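Local coordinates for hypothetical protein (Pseudomonas putida, PDB 2HLJ), which probably acts on acyl-CoA thioesters, as a hot-dog-fold thioesterase or acyltransferase, possibly a betainyl-CoA thiolase, at residues T10-E14 with D15-Y19. Numbering follows the deposited sequence.
Sequences TTVQE and DWVDY
Gln-13 lies flat over the indole of Trp-16, its CG 3.8 Å from the centroid of the six-membered ring and 15° off the normal, a CH-pi contact. Beyond CG the chain runs on extended, which carries the amide out along the same face, stacked on the ring with Gln-13 CD 3.9 Å from Trp-16 CE2. The amide then turns its N-H to Asp-15: Gln-13 NE2 gives a nearly straight bond of 2.7 Å to the syn lone pair of Asp-15 OD1, with amide and carboxylate planes only 5° apart. A water links the far corner, donating to Asp-15 OD2 and taking a weak bond from Gln-13 NE2, so this side of the turn is the wet one.

The backbone bends back on itself, Trp-16 N bonding to Gln-13 O at 3.1 Å, the i-to-i+3 bond of a type I beta turn with Glu-14 and Asp-15 at its corners. The turn follows strand 6-11, outermost in the antiparallel hot-dog sheet within this chain, and leads toward the long helix 25-43, against which the indole packs through Leu-30 and Ile-31 and a ring stack with Phe-27.

Away from the water, beside the buried Val-12 and Trp-16, one pair is tight. Val-12 CG1, anti to its own nitrogen (chi1 174°), meets Val-17 CG1 at 3.5 Å, closer than carbons usually sit, while Val-12 also touches Leu-23 and Val-70. Thr-10 CG2 meets the ring edge in plane, at an ordinary 4.0 Å from Trp-16 CZ3. An alanine at Gln-13 lacks the CG and amide that lie over the indole, which would probably leave that part of the ring face uncovered and the Asp-15 carboxylate, without its N-H partner, freer to turn.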
ATOM      1  N   THR A  10      15.567  -8.535  -3.377  1.00 21.31           N
ATOM      2  CA  THR A  10      16.027  -7.440  -4.226  1.00 20.32           C
ATOM      3  C   THR A  10      16.930  -6.507  -3.407  1.00 20.94           C
ATOM      4  O   THR A  10      17.078  -6.667  -2.188  1.00 22.44           O
ATOM      5  CB  THR A  10      14.831  -6.657  -4.913  1.00 21.82           C
ATOM      6  OG1 THR A  10      15.316  -5.782  -5.935  1.00 24.71           O
ATOM      7  CG2 THR A  10      14.017  -5.843  -3.919  1.00 24.97           C
ATOM      8  N   THR A  11      17.599  -5.608  -4.111  1.00 23.55           N
ATOM      9  CA  THR A  11      18.412  -4.547  -3.505  1.00 24.42           C
ATOM     10  C   THR A  11      17.672  -3.232  -3.762  1.00 25.06           C
ATOM     11  O   THR A  11      17.243  -2.976  -4.880  1.00 25.10           O
ATOM     12  CB  THR A  11      19.849  -4.570  -4.084  1.00 23.72           C
ATOM     13  OG1 THR A  11      20.480  -5.795  -3.713  1.00 27.83           O
ATOM     14  CG2 THR A  11      20.708  -3.456  -3.542  1.00 20.45           C
ATOM     15  N   VAL A  12      17.472  -2.418  -2.718  1.00 24.23           N
ATOM     16  CA  VAL A  12      16.807  -1.116  -2.882  1.00 21.50           C
ATOM     17  C   VAL A  12      17.615  -0.204  -3.804  1.00 23.33           C
ATOM     18  O   VAL A  12      18.758   0.141  -3.503  1.00 18.51           O
ATOM     19  CB  VAL A  12      16.606  -0.422  -1.563  1.00 22.18           C
ATOM     20  CG1 VAL A  12      16.046   1.009  -1.737  1.00 22.10           C
ATOM     21  CG2 VAL A  12      15.719  -1.298  -0.644  1.00 18.25           C
ATOM     22  N   GLN A  13      16.954   0.242  -4.872  1.00 23.23           N
ATOM     23  CA  GLN A  13      17.568   1.013  -5.948  1.00 24.40           C
ATOM     24  C   GLN A  13      17.291   2.505  -5.727  1.00 21.78           C
ATOM     25  O   GLN A  13      16.383   2.860  -5.000  1.00 21.48           O
ATOM     26  CB  GLN A  13      17.010   0.555  -7.321  1.00 28.40           C
ATOM     27  CG  GLN A  13      15.663  -0.244  -7.306  1.00 32.61           C
ATOM     28  CD  GLN A  13      15.273  -0.786  -8.695  1.00 30.58           C
ATOM     29  OE1 GLN A  13      15.305  -1.998  -8.943  1.00 41.81           O
ATOM     30  NE2 GLN A  13      14.898   0.106  -9.588  1.00 30.02           N
ATOM     31  N   GLU A  14      18.098   3.355  -6.355  1.00 19.54           N
ATOM     32  CA  GLU A  14      17.988   4.789  -6.216  1.00 23.43           C
ATOM     33  C   GLU A  14      16.647   5.341  -6.692  1.00 20.75           C
ATOM     34  O   GLU A  14      16.227   6.370  -6.201  1.00 22.17           O
ATOM     35  CB  GLU A  14      19.107   5.491  -6.960  1.00 24.65           C
ATOM     36  CG  GLU A  14      19.343   6.918  -6.496  1.00 29.89           C
ATOM     37  CD  GLU A  14      20.662   7.521  -7.017  1.00 32.37           C
ATOM     38  OE1 GLU A  14      21.539   6.765  -7.499  1.00 36.89           O
ATOM     39  OE2 GLU A  14      20.802   8.760  -6.922  1.00 42.74           O
ATOM     40  N   ASP A  15      15.943   4.658  -7.593  1.00 22.05           N
ATOM     41  CA  ASP A  15      14.645   5.214  -8.018  1.00 26.05           C
ATOM     42  C   ASP A  15      13.488   4.838  -7.104  1.00 22.42           C
ATOM     43  O   ASP A  15      12.344   5.235  -7.360  1.00 21.18           O
ATOM     44  CB  ASP A  15      14.323   4.961  -9.499  1.00 27.68           C
ATOM     45  CG  ASP A  15      14.346   3.513  -9.866  1.00 34.19           C
ATOM     46  OD1 ASP A  15      14.638   2.674  -8.986  1.00 41.85           O
ATOM     47  OD2 ASP A  15      14.102   3.230 -11.063  1.00 43.08           O
ATOM     48  N   TRP A  16      13.792   4.145  -6.011  1.00 22.01           N
ATOM     49  CA  TRP A  16      12.802   3.875  -4.963  1.00 19.57           C
ATOM     50  C   TRP A  16      12.918   4.696  -3.680  1.00 19.33           C
ATOM     51  O   TRP A  16      12.102   4.530  -2.748  1.00 18.13           O
ATOM     52  CB  TRP A  16      12.856   2.404  -4.578  1.00 21.83           C
ATOM     53  CG  TRP A  16      12.391   1.473  -5.641  1.00 17.65           C
ATOM     54  CD1 TRP A  16      11.817   1.800  -6.837  1.00 22.12           C
ATOM     55  CD2 TRP A  16      12.424   0.066  -5.585  1.00 19.80           C
ATOM     56  NE1 TRP A  16      11.505   0.688  -7.518  1.00 21.32           N
ATOM     57  CE2 TRP A  16      11.849  -0.406  -6.774  1.00 19.65           C
ATOM     58  CE3 TRP A  16      12.877  -0.857  -4.637  1.00 23.87           C
ATOM     59  CZ2 TRP A  16      11.743  -1.766  -7.068  1.00 25.97           C
ATOM     60  CZ3 TRP A  16      12.767  -2.204  -4.925  1.00 23.55           C
ATOM     61  CH2 TRP A  16      12.198  -2.647  -6.129  1.00 27.69           C
ATOM     62  N   VAL A  17      13.906   5.581  -3.618  1.00 19.53           N
ATOM     63  CA  VAL A  17      14.208   6.291  -2.411  1.00 19.06           C
ATOM     64  C   VAL A  17      13.981   7.783  -2.579  1.00 23.70           C
ATOM     65  O   VAL A  17      14.001   8.290  -3.682  1.00 24.84           O
ATOM     66  CB  VAL A  17      15.633   5.992  -1.848  1.00 18.11           C
ATOM     67  CG1 VAL A  17      15.876   4.464  -1.708  1.00 21.15           C
ATOM     68  CG2 VAL A  17      16.719   6.627  -2.664  1.00 21.67           C
ATOM     69  N   ASP A  18      13.731   8.449  -1.458  1.00 26.54           N
ATOM     70  CA  ASP A  18      13.534   9.890  -1.418  1.00 28.66           C
ATOM     71  C   ASP A  18      14.912  10.557  -1.337  1.00 31.01           C
ATOM     72  O   ASP A  18      15.947   9.892  -1.427  1.00 28.04           O
ATOM     73  CB  ASP A  18      12.609  10.304  -0.258  1.00 29.89           C
ATOM     74  CG  ASP A  18      13.102   9.844   1.102  1.00 31.06           C
ATOM     75  OD1 ASP A  18      14.328   9.673   1.283  1.00 38.27           O
ATOM     76  OD2 ASP A  18      12.264   9.656   2.003  1.00 35.59           O
ATOM     77  N   TYR A  19      14.912  11.878  -1.202  1.00 31.48           N
ATOM     78  CA  TYR A  19      16.124  12.674  -1.235  1.00 32.25           C
ATOM     79  C   TYR A  19      17.104  12.232  -0.147  1.00 31.12           C
ATOM     80  O   TYR A  19      18.321  12.300  -0.324  1.00 32.47           O
ATOM     81  CB  TYR A  19      15.762  14.184  -1.097  1.00 33.28           C
ATOM     82  CG  TYR A  19      16.866  15.120  -1.552  1.00 36.98           C
ATOM     83  CD1 TYR A  19      17.257  15.194  -2.892  1.00 35.55           C
ATOM     84  CD2 TYR A  19      17.531  15.936  -0.642  1.00 37.40           C
ATOM     85  CE1 TYR A  19      18.303  16.066  -3.296  1.00 34.67           C
ATOM     86  CE2 TYR A  19      18.550  16.800  -1.049  1.00 34.57           C
ATOM     87  CZ  TYR A  19      18.935  16.855  -2.354  1.00 29.94           C
ATOM     88  OH  TYR A  19      19.954  17.733  -2.682  1.00 40.74           O
TER
HETATM   89  O   HOH W   1      13.042   0.953 -11.419  1.00 38.28           O